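Unsaturated chondroitin disaccharide hydrolase (Streptococcus agalactiae, PDB 3ANK) hydrolyses unsaturated chondroitin, hyaluronan and heparin disaccharides, releasing the unsaturated uronic acid and preferring sulfated over unsulfated substrates. Local coordinates at residues A[244-249]-A[287-292]; A[248-253]-A[309-314]. The protein carries 1 engineered substitution. All coordinates share one frame; numbering follows the deposited sequence.

Contact 1 (A[244-249]-A[287-292]); sequences SWARGQ and KVSYWD. With GCD (4-deoxy-alpha-L-threo-hex-4-enopyranuronic acid), chain B.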
ATOM      1  N   SER A 244      16.544   5.659   4.676  1.00 19.11           N
ATOM      2  CA  SER A 244      15.133   5.907   4.337  1.00 18.92           C
ATOM      3  C   SER A 244      14.482   4.673   3.744  1.00 18.00           C
ATOM      4  O   SER A 244      14.583   4.433   2.541  1.00 17.56           O
ATOM      5  CB  SER A 244      15.011   7.032   3.312  1.00 19.01           C
ATOM      6  OG  SER A 244      15.529   8.247   3.810  1.00 22.29           O
ATOM      7  N   TRP A 245      13.815   3.900   4.593  1.00 16.89           N
ATOM      8  CA  TRP A 245      13.089   2.721   4.173  1.00 16.00           C
ATOM      9  C   TRP A 245      12.167   3.079   3.000  1.00 15.61           C
ATOM     10  O   TRP A 245      11.349   3.996   3.113  1.00 15.03           O
ATOM     11  CB  TRP A 245      12.283   2.228   5.365  1.00 15.86           C
ATOM     12  CG  TRP A 245      11.499   0.976   5.152  1.00 16.97           C
ATOM     13  CD1 TRP A 245      11.860  -0.114   4.418  1.00 17.65           C
ATOM     14  CD2 TRP A 245      10.235   0.667   5.738  1.00 18.03           C
ATOM     15  NE1 TRP A 245      10.890  -1.078   4.502  1.00 18.81           N
ATOM     16  CE2 TRP A 245       9.876  -0.617   5.303  1.00 18.63           C
ATOM     17  CE3 TRP A 245       9.369   1.360   6.589  1.00 18.20           C
ATOM     18  CZ2 TRP A 245       8.682  -1.224   5.682  1.00 20.32           C
ATOM     19  CZ3 TRP A 245       8.192   0.763   6.959  1.00 20.24           C
ATOM     20  CH2 TRP A 245       7.854  -0.519   6.506  1.00 19.25           C
ATOM     21  N   ALA A 246      12.310   2.385   1.873  1.00 14.61           N
ATOM     22  CA  ALA A 246      11.550   2.762   0.677  1.00 14.27           C
ATOM     23  C   ALA A 246      10.039   2.580   0.841  1.00 14.06           C
ATOM     24  O   ALA A 246       9.257   3.464   0.469  1.00 13.79           O
ATOM     25  CB  ALA A 246      12.069   2.030  -0.565  1.00 14.22           C
ATOM     26  N   ARG A 247       9.618   1.449   1.398  1.00 13.91           N
ATOM     27  CA  ARG A 247       8.183   1.212   1.568  1.00 14.41           C
ATOM     28  C   ARG A 247       7.579   2.179   2.593  1.00 14.36           C
ATOM     29  O   ARG A 247       6.453   2.643   2.434  1.00 14.45           O
ATOM     30  CB  ARG A 247       7.884  -0.250   1.932  1.00 14.06           C
ATOM     31  CG  ARG A 247       6.381  -0.547   2.092  1.00 15.68           C
ATOM     32  CD  ARG A 247       6.075  -2.029   1.870  1.00 15.76           C
ATOM     33  NE  ARG A 247       6.561  -2.872   2.967  1.00 17.32           N
ATOM     34  CZ  ARG A 247       7.618  -3.670   2.892  1.00 17.48           C
ATOM     35  NH1 ARG A 247       8.326  -3.737   1.770  1.00 18.56           N
ATOM     36  NH2 ARG A 247       7.965  -4.405   3.941  1.00 18.60           N
ATOM     37  N   GLY A 248       8.344   2.504   3.633  1.00 14.50           N
ATOM     38  CA  GLY A 248       7.918   3.524   4.588  1.00 14.69           C
ATOM     39  C   GLY A 248       7.657   4.850   3.898  1.00 14.45           C
ATOM     40  O   GLY A 248       6.677   5.539   4.182  1.00 14.41           O
ATOM     41  N   GLN A 249       8.543   5.220   2.987  1.00 14.31           N
ATOM     42  CA  GLN A 249       8.377   6.458   2.248  1.00 14.47           C
ATOM     43  C   GLN A 249       7.070   6.395   1.438  1.00 14.27           C
ATOM     44  O   GLN A 249       6.299   7.362   1.393  1.00 14.15           O
ATOM     45  CB  GLN A 249       9.587   6.676   1.333  1.00 14.17           C
ATOM     46  CG  GLN A 249       9.691   8.074   0.718  1.00 15.24           C
ATOM     47  CD  GLN A 249       9.994   9.160   1.748  1.00 17.07           C
ATOM     48  OE1 GLN A 249       9.745  10.356   1.511  1.00 17.08           O
ATOM     49  NE2 GLN A 249      10.542   8.755   2.887  1.00 13.57           N
ATOM     50  N   LYS A 287      13.931   3.710 -12.581  1.00 19.00           N
ATOM     51  CA  LYS A 287      12.832   4.330 -11.820  1.00 18.80           C
ATOM     52  C   LYS A 287      12.088   3.362 -10.888  1.00 18.12           C
ATOM     53  O   LYS A 287      10.920   3.576 -10.566  1.00 17.84           O
ATOM     54  CB  LYS A 287      11.846   5.023 -12.775  1.00 19.56           C
ATOM     55  CG  LYS A 287      12.546   5.845 -13.888  1.00 20.98           C
ATOM     56  CD  LYS A 287      13.222   7.070 -13.321  1.00 24.97           C
ATOM     57  CE  LYS A 287      14.389   7.520 -14.206  1.00 28.23           C
ATOM     58  NZ  LYS A 287      14.146   7.177 -15.650  1.00 29.82           N
ATOM     59  N   VAL A 288      12.770   2.309 -10.450  1.00 17.28           N
ATOM     60  CA  VAL A 288      12.204   1.386  -9.459  1.00 16.97           C
ATOM     61  C   VAL A 288      13.054   1.390  -8.197  1.00 17.14           C
ATOM     62  O   VAL A 288      14.251   1.090  -8.235  1.00 16.94           O
ATOM     63  CB  VAL A 288      12.040  -0.039 -10.026  1.00 16.95           C
ATOM     64  CG1 VAL A 288      11.638  -1.021  -8.939  1.00 16.23           C
ATOM     65  CG2 VAL A 288      10.980  -0.033 -11.127  1.00 16.69           C
ATOM     66  N   SER A 289      12.432   1.763  -7.083  1.00 16.88           N
ATOM     67  CA  SER A 289      13.151   2.009  -5.835  1.00 16.97           C
ATOM     68  C   SER A 289      13.925   0.801  -5.338  1.00 16.94           C
ATOM     69  O   SER A 289      13.409  -0.318  -5.355  1.00 16.80           O
ATOM     70  CB  SER A 289      12.166   2.448  -4.741  1.00 16.75           C
ATOM     71  OG  SER A 289      11.243   1.406  -4.433  1.00 17.46           O
ATOM     72  N   TYR A 290      15.161   1.029  -4.891  1.00 16.77           N
ATOM     73  CA  TYR A 290      15.861   0.043  -4.077  1.00 16.97           C
ATOM     74  C   TYR A 290      15.120  -0.082  -2.741  1.00 17.07           C
ATOM     75  O   TYR A 290      14.336   0.797  -2.396  1.00 16.61           O
ATOM     76  CB  TYR A 290      17.333   0.453  -3.881  1.00 17.46           C
ATOM     77  CG  TYR A 290      18.195   0.113  -5.085  1.00 17.47           C
ATOM     78  CD1 TYR A 290      19.072  -0.971  -5.055  1.00 18.58           C
ATOM     79  CD2 TYR A 290      18.113   0.858  -6.256  1.00 18.27           C
ATOM     80  CE1 TYR A 290      19.854  -1.302  -6.171  1.00 18.58           C
ATOM     81  CE2 TYR A 290      18.894   0.536  -7.375  1.00 18.72           C
ATOM     82  CZ  TYR A 290      19.757  -0.552  -7.318  1.00 18.76           C
ATOM     83  OH  TYR A 290      20.531  -0.869  -8.413  1.00 19.29           O
ATOM     84  N   TRP A 291      15.355  -1.159  -1.991  1.00 16.66           N
ATOM     85  CA  TRP A 291      14.579  -1.395  -0.773  1.00 16.98           C
ATOM     86  C   TRP A 291      14.758  -0.269   0.257  1.00 16.95           C
ATOM     87  O   TRP A 291      13.865  -0.009   1.063  1.00 17.03           O
ATOM     88  CB  TRP A 291      14.913  -2.756  -0.160  1.00 17.42           C
ATOM     89  CG  TRP A 291      16.239  -2.789   0.548  1.00 18.20           C
ATOM     90  CD1 TRP A 291      17.466  -3.047  -0.007  1.00 20.04           C
ATOM     91  CD2 TRP A 291      16.467  -2.575   1.948  1.00 19.80           C
ATOM     92  NE1 TRP A 291      18.445  -3.000   0.964  1.00 20.68           N
ATOM     93  CE2 TRP A 291      17.856  -2.711   2.172  1.00 19.95           C
ATOM     94  CE3 TRP A 291      15.633  -2.279   3.032  1.00 19.29           C
ATOM     95  CZ2 TRP A 291      18.426  -2.561   3.436  1.00 19.72           C
ATOM     96  CZ3 TRP A 291      16.201  -2.132   4.286  1.00 20.06           C
ATOM     97  CH2 TRP A 291      17.585  -2.281   4.477  1.00 18.67           C
ATOM     98  N   ASP A 292      15.913   0.388   0.218  1.00 17.32           N
ATOM     99  CA  ASP A 292      16.177   1.580   1.015  1.00 17.94           C
ATOM    100  C   ASP A 292      16.681   2.666   0.069  1.00 18.08           C
ATOM    101  O   ASP A 292      17.517   2.409  -0.800  1.00 17.77           O
ATOM    102  CB  ASP A 292      17.195   1.305   2.140  1.00 18.02           C
ATOM    103  CG  ASP A 292      17.266   2.444   3.162  1.00 17.90           C
ATOM    104  OD1 ASP A 292      16.937   2.220   4.353  1.00 18.92           O
ATOM    105  OD2 ASP A 292      17.635   3.573   2.779  1.00 16.74           O
TER
HETATM  106  C1  GCD B   2       4.247  -5.023   9.518  1.00 36.90           C
HETATM  107  C2  GCD B   2       3.414  -3.818   9.913  1.00 36.20           C
HETATM  108  C3  GCD B   2       2.567  -3.382   8.724  1.00 35.14           C
HETATM  109  C4  GCD B   2       3.531  -3.118   7.582  1.00 33.66           C
HETATM  110  C5  GCD B   2       4.747  -3.788   7.516  1.00 32.75           C
HETATM  111  C6  GCD B   2       5.691  -3.463   6.377  1.00 29.81           C
HETATM  112  O2  GCD B   2       2.573  -4.173  11.005  1.00 36.30           O
HETATM  113  O3  GCD B   2       1.877  -2.168   9.042  1.00 35.34           O
HETATM  114  O5  GCD B   2       5.123  -4.752   8.412  1.00 35.53           O
HETATM  115  O6A GCD B   2       6.754  -4.107   6.317  1.00 28.82           O
HETATM  116  O6B GCD B   2       5.340  -2.600   5.548  1.00 28.65           O
HETATM  117  O   HOH W   1      11.331  -1.068   1.230  1.00 14.98           O

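Contact 2 (A[248-253]-A[309-314]); sequences GQAWGI and ATAVCG. With GCD (4-deoxy-alpha-L-threo-hex-4-enopyranuronic acid), chain B.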
ATOM      1  N   GLY A 248       8.344   2.504   3.633  1.00 14.50           N
ATOM      2  CA  GLY A 248       7.918   3.524   4.588  1.00 14.69           C
ATOM      3  C   GLY A 248       7.657   4.850   3.898  1.00 14.45           C
ATOM      4  O   GLY A 248       6.677   5.539   4.182  1.00 14.41           O
ATOM      5  N   GLN A 249       8.543   5.220   2.987  1.00 14.31           N
ATOM      6  CA  GLN A 249       8.377   6.458   2.248  1.00 14.47           C
ATOM      7  C   GLN A 249       7.070   6.395   1.438  1.00 14.27           C
ATOM      8  O   GLN A 249       6.299   7.362   1.393  1.00 14.15           O
ATOM      9  CB  GLN A 249       9.587   6.676   1.333  1.00 14.17           C
ATOM     10  CG  GLN A 249       9.691   8.074   0.718  1.00 15.24           C
ATOM     11  CD  GLN A 249       9.994   9.160   1.748  1.00 17.07           C
ATOM     12  OE1 GLN A 249       9.745  10.356   1.511  1.00 17.08           O
ATOM     13  NE2 GLN A 249      10.542   8.755   2.887  1.00 13.57           N
ATOM     14  N   ALA A 250       6.822   5.242   0.828  1.00 14.09           N
ATOM     15  CA  ALA A 250       5.606   4.997   0.030  1.00 14.21           C
ATOM     16  C   ALA A 250       4.325   4.987   0.848  1.00 13.78           C
ATOM     17  O   ALA A 250       3.285   5.432   0.360  1.00 14.48           O
ATOM     18  CB  ALA A 250       5.727   3.680  -0.762  1.00 13.64           C
ATOM     19  N   TRP A 251       4.388   4.465   2.075  1.00 13.90           N
ATOM     20  CA  TRP A 251       3.226   4.487   2.973  1.00 13.50           C
ATOM     21  C   TRP A 251       2.798   5.945   3.173  1.00 13.09           C
ATOM     22  O   TRP A 251       1.608   6.248   3.311  1.00 13.14           O
ATOM     23  CB  TRP A 251       3.546   3.863   4.346  1.00 13.31           C
ATOM     24  CG  TRP A 251       3.657   2.329   4.396  1.00 14.90           C
ATOM     25  CD1 TRP A 251       4.523   1.596   5.167  1.00 15.46           C
ATOM     26  CD2 TRP A 251       2.877   1.376   3.659  1.00 14.82           C
ATOM     27  NE1 TRP A 251       4.330   0.241   4.953  1.00 15.17           N
ATOM     28  CE2 TRP A 251       3.324   0.084   4.032  1.00 16.04           C
ATOM     29  CE3 TRP A 251       1.837   1.487   2.719  1.00 17.21           C
ATOM     30  CZ2 TRP A 251       2.769  -1.090   3.497  1.00 16.78           C
ATOM     31  CZ3 TRP A 251       1.288   0.318   2.182  1.00 16.84           C
ATOM     32  CH2 TRP A 251       1.755  -0.951   2.577  1.00 17.91           C
ATOM     33  N   GLY A 252       3.780   6.843   3.223  1.00 12.64           N
ATOM     34  CA  GLY A 252       3.501   8.280   3.358  1.00 12.06           C
ATOM     35  C   GLY A 252       2.921   8.842   2.066  1.00 12.30           C
ATOM     36  O   GLY A 252       1.945   9.575   2.082  1.00 12.38           O
ATOM     37  N   ILE A 253       3.526   8.478   0.938  1.00 11.92           N
ATOM     38  CA  ILE A 253       3.098   8.977  -0.358  1.00 11.81           C
ATOM     39  C   ILE A 253       1.643   8.605  -0.679  1.00 11.90           C
ATOM     40  O   ILE A 253       0.904   9.404  -1.262  1.00 11.74           O
ATOM     41  CB  ILE A 253       4.043   8.487  -1.457  1.00 11.60           C
ATOM     42  CG1 ILE A 253       5.419   9.151  -1.256  1.00 11.15           C
ATOM     43  CG2 ILE A 253       3.464   8.800  -2.843  1.00 11.74           C
ATOM     44  CD1 ILE A 253       6.563   8.511  -2.066  1.00 12.04           C
ATOM     45  N   ALA A 309       5.205   0.294  -6.426  1.00 11.70           N
ATOM     46  CA  ALA A 309       3.795   0.105  -6.777  1.00 11.64           C
ATOM     47  C   ALA A 309       2.889   0.941  -5.879  1.00 11.43           C
ATOM     48  O   ALA A 309       1.900   1.516  -6.333  1.00 11.67           O
ATOM     49  CB  ALA A 309       3.412  -1.368  -6.674  1.00 11.65           C
ATOM     50  N   THR A 310       3.237   0.996  -4.602  1.00 10.86           N
ATOM     51  CA  THR A 310       2.499   1.765  -3.622  1.00 11.02           C
ATOM     52  C   THR A 310       2.596   3.266  -3.909  1.00 10.94           C
ATOM     53  O   THR A 310       1.603   3.978  -3.831  1.00 11.56           O
ATOM     54  CB  THR A 310       3.040   1.474  -2.216  1.00 10.77           C
ATOM     55  OG1 THR A 310       2.903   0.072  -1.968  1.00 11.70           O
ATOM     56  CG2 THR A 310       2.241   2.266  -1.144  1.00 10.45           C
ATOM     57  N   ALA A 311       3.791   3.739  -4.239  1.00 10.78           N
ATOM     58  CA  ALA A 311       3.991   5.149  -4.608  1.00 10.64           C
ATOM     59  C   ALA A 311       3.189   5.543  -5.851  1.00 10.44           C
ATOM     60  O   ALA A 311       2.647   6.655  -5.933  1.00 10.11           O
ATOM     61  CB  ALA A 311       5.491   5.445  -4.837  1.00 10.79           C
ATOM     62  N   VAL A 312       3.137   4.647  -6.832  1.00  9.89           N
ATOM     63  CA  VAL A 312       2.325   4.890  -8.019  1.00  9.96           C
ATOM     64  C   VAL A 312       0.849   5.137  -7.629  1.00 10.05           C
ATOM     65  O   VAL A 312       0.228   6.089  -8.087  1.00  9.76           O
ATOM     66  CB  VAL A 312       2.449   3.726  -9.052  1.00 10.00           C
ATOM     67  CG1 VAL A 312       1.357   3.841 -10.098  1.00  9.59           C
ATOM     68  CG2 VAL A 312       3.850   3.740  -9.731  1.00  9.08           C
ATOM     69  N   CYS A 313       0.298   4.293  -6.761  1.00 10.36           N
ATOM     70  CA  CYS A 313      -1.101   4.444  -6.336  1.00 10.32           C
ATOM     71  C   CYS A 313      -1.295   5.778  -5.615  1.00 10.57           C
ATOM     72  O   CYS A 313      -2.290   6.479  -5.835  1.00 10.58           O
ATOM     73  CB  CYS A 313      -1.519   3.301  -5.402  1.00 10.36           C
ATOM     74  SG  CYS A 313      -1.587   1.669  -6.190  1.00 11.63           S
ATOM     75  N   GLY A 314      -0.335   6.117  -4.758  1.00 10.06           N
ATOM     76  CA  GLY A 314      -0.359   7.385  -4.036  1.00 10.38           C
ATOM     77  C   GLY A 314      -0.316   8.613  -4.927  1.00  9.99           C
ATOM     78  O   GLY A 314      -1.101   9.544  -4.763  1.00  9.81           O
TER
HETATM   79  C1  GCD B   2       4.247  -5.023   9.518  1.00 36.90           C
HETATM   80  C2  GCD B   2       3.414  -3.818   9.913  1.00 36.20           C
HETATM   81  C3  GCD B   2       2.567  -3.382   8.724  1.00 35.14           C
HETATM   82  C4  GCD B   2       3.531  -3.118   7.582  1.00 33.66           C
HETATM   83  C5  GCD B   2       4.747  -3.788   7.516  1.00 32.75           C
HETATM   84  C6  GCD B   2       5.691  -3.463   6.377  1.00 29.81           C
HETATM   85  O2  GCD B   2       2.573  -4.173  11.005  1.00 36.30           O
HETATM   86  O3  GCD B   2       1.877  -2.168   9.042  1.00 35.34           O
HETATM   87  O5  GCD B   2       5.123  -4.752   8.412  1.00 35.53           O
HETATM   88  O6A GCD B   2       6.754  -4.107   6.317  1.00 28.82           O
HETATM   89  O6B GCD B   2       5.340  -2.600   5.548  1.00 28.65           O

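Contact 1 (A[244-249]-A[287-292])
At the mouth of the (alpha/alpha)6 barrel, the first turn of helix 246-263 meets the loop that leads into helix 305-319, with Ala246 against Trp291 and Ser244 against Asp292. Trp245 is the N-cap residue, and its backbone forms a single bridge with that of Asp292. Ala246 N donates to Trp291 O at 3.0 Å, coming in tilted from the carbonyl plane by 34°. That oxygen has a second partner: a water 2.8 Å from Trp291 O bonds to it and accepts from Arg247 N, so one carbonyl serves two amides at the start of the helix, Ala246 N directly and Arg247 N through the water. The methyl of Ala246 sits close by, its CB 3.2 Å from Tyr290 O.

Just before the helix, Ser244 N donates to the syn side of Asp292 OD2 at 3.0 Å. The other oxygen, Asp292 OD1, is taken by Ser243 OG and Tyr239 N, so the carboxylate gathers several donors from the loop ahead of the helix.

Within the same turn, Arg247 reaches the unsaturated uronic acid. Its chain bends at chi3 (71°), presenting the guanidinium edge-on to the carboxylate: Arg247 NE donates to GCD O6B at 2.9 Å and Arg247 NH2 to GCD O6A at 2.7 Å, both nearly straight. Asp304 pairs with Arg247 NH1 and would help hold the group in place. The rim of the Trp245 indole borders the same carboxylate, Trp245 CH2 lying 3.4 Å from GCD O6B. This two-pronged arginine-carboxylate pairing, mounted on a loop-braced helix start, belongs to the uronate-binding site of this family 88 hydrolase.

Contact 2 (A[248-253]-A[309-314])
Ala250 and Thr310 press together where helices 246-263 and 305-319 run side by side in the (alpha/alpha)6 barrel. The two short segments point almost the same way, at 16° to each other, and their axes come within 8.0 Å, a close spacing that small residues at the interface permit.

Apolar packing does most of the work. Ala250 CB lies 3.8 Å from Thr310 CB and 4.4 Å from Ala311 CB. One turn on, Ile253 fits against Ala311: Ile253 CD1 is 4.3 Å from Ala311 CB, while the CG2 branch lies near the backbone oxygen of the same alanine.

A second group of contacts sets carbon against backbone. Thr310 CG2, anti to its own amide nitrogen (chi1 -59°, measured to OG1), rests 3.7 Å from Ala250 O. The hydroxyl on the other branch is engaged within its own helix by Ser306 O. Gly314, with no side chain, brings its CA to 3.7 Å from Ile253 O, so the backbones themselves come into contact here.

The aromatic contribution is Trp251. Its CB bond leads away from helix 305-319, yet the six-membered ring swings back, placing Trp251 CE3 4.0 Å from Thr310 CG2 in an oblique approach. The pyrrole side of the indole turns to the sugar instead, Trp251 NE1 donating to GCD O6B in the ring plane at 3.1 Å, with a bent angle of 150°. Phe118 also meets this ring.

No hydrogen bond joins 248-253 to 309-314. The association of these two segments therefore depends on close van der Waals fit, while the polar edge of Trp251 is directed to the substrate carboxylate.

Both contacts are buried and both draw on helix 246-263, sharing Gly248 and Gln249, but they use different lengths of it. Contact 1 lies at the helix start, where a loop supplies carbonyl and carboxylate acceptors and a water joins in. Contact 2 lies deeper, its centre about 6 Å from the centre of the chain, against about 13 Å for contact 1, and is almost wholly apolar. The uronate connects them: Arg247 from 244-249 and Trp251 from 248-253 both donate to O6B of its carboxylate, so one helix links barrel packing to substrate recognition. The indoles of Trp245 and Trp251 touch. Asp115 and the engineered Asn175 are also hydrogen-bonded to the uronate.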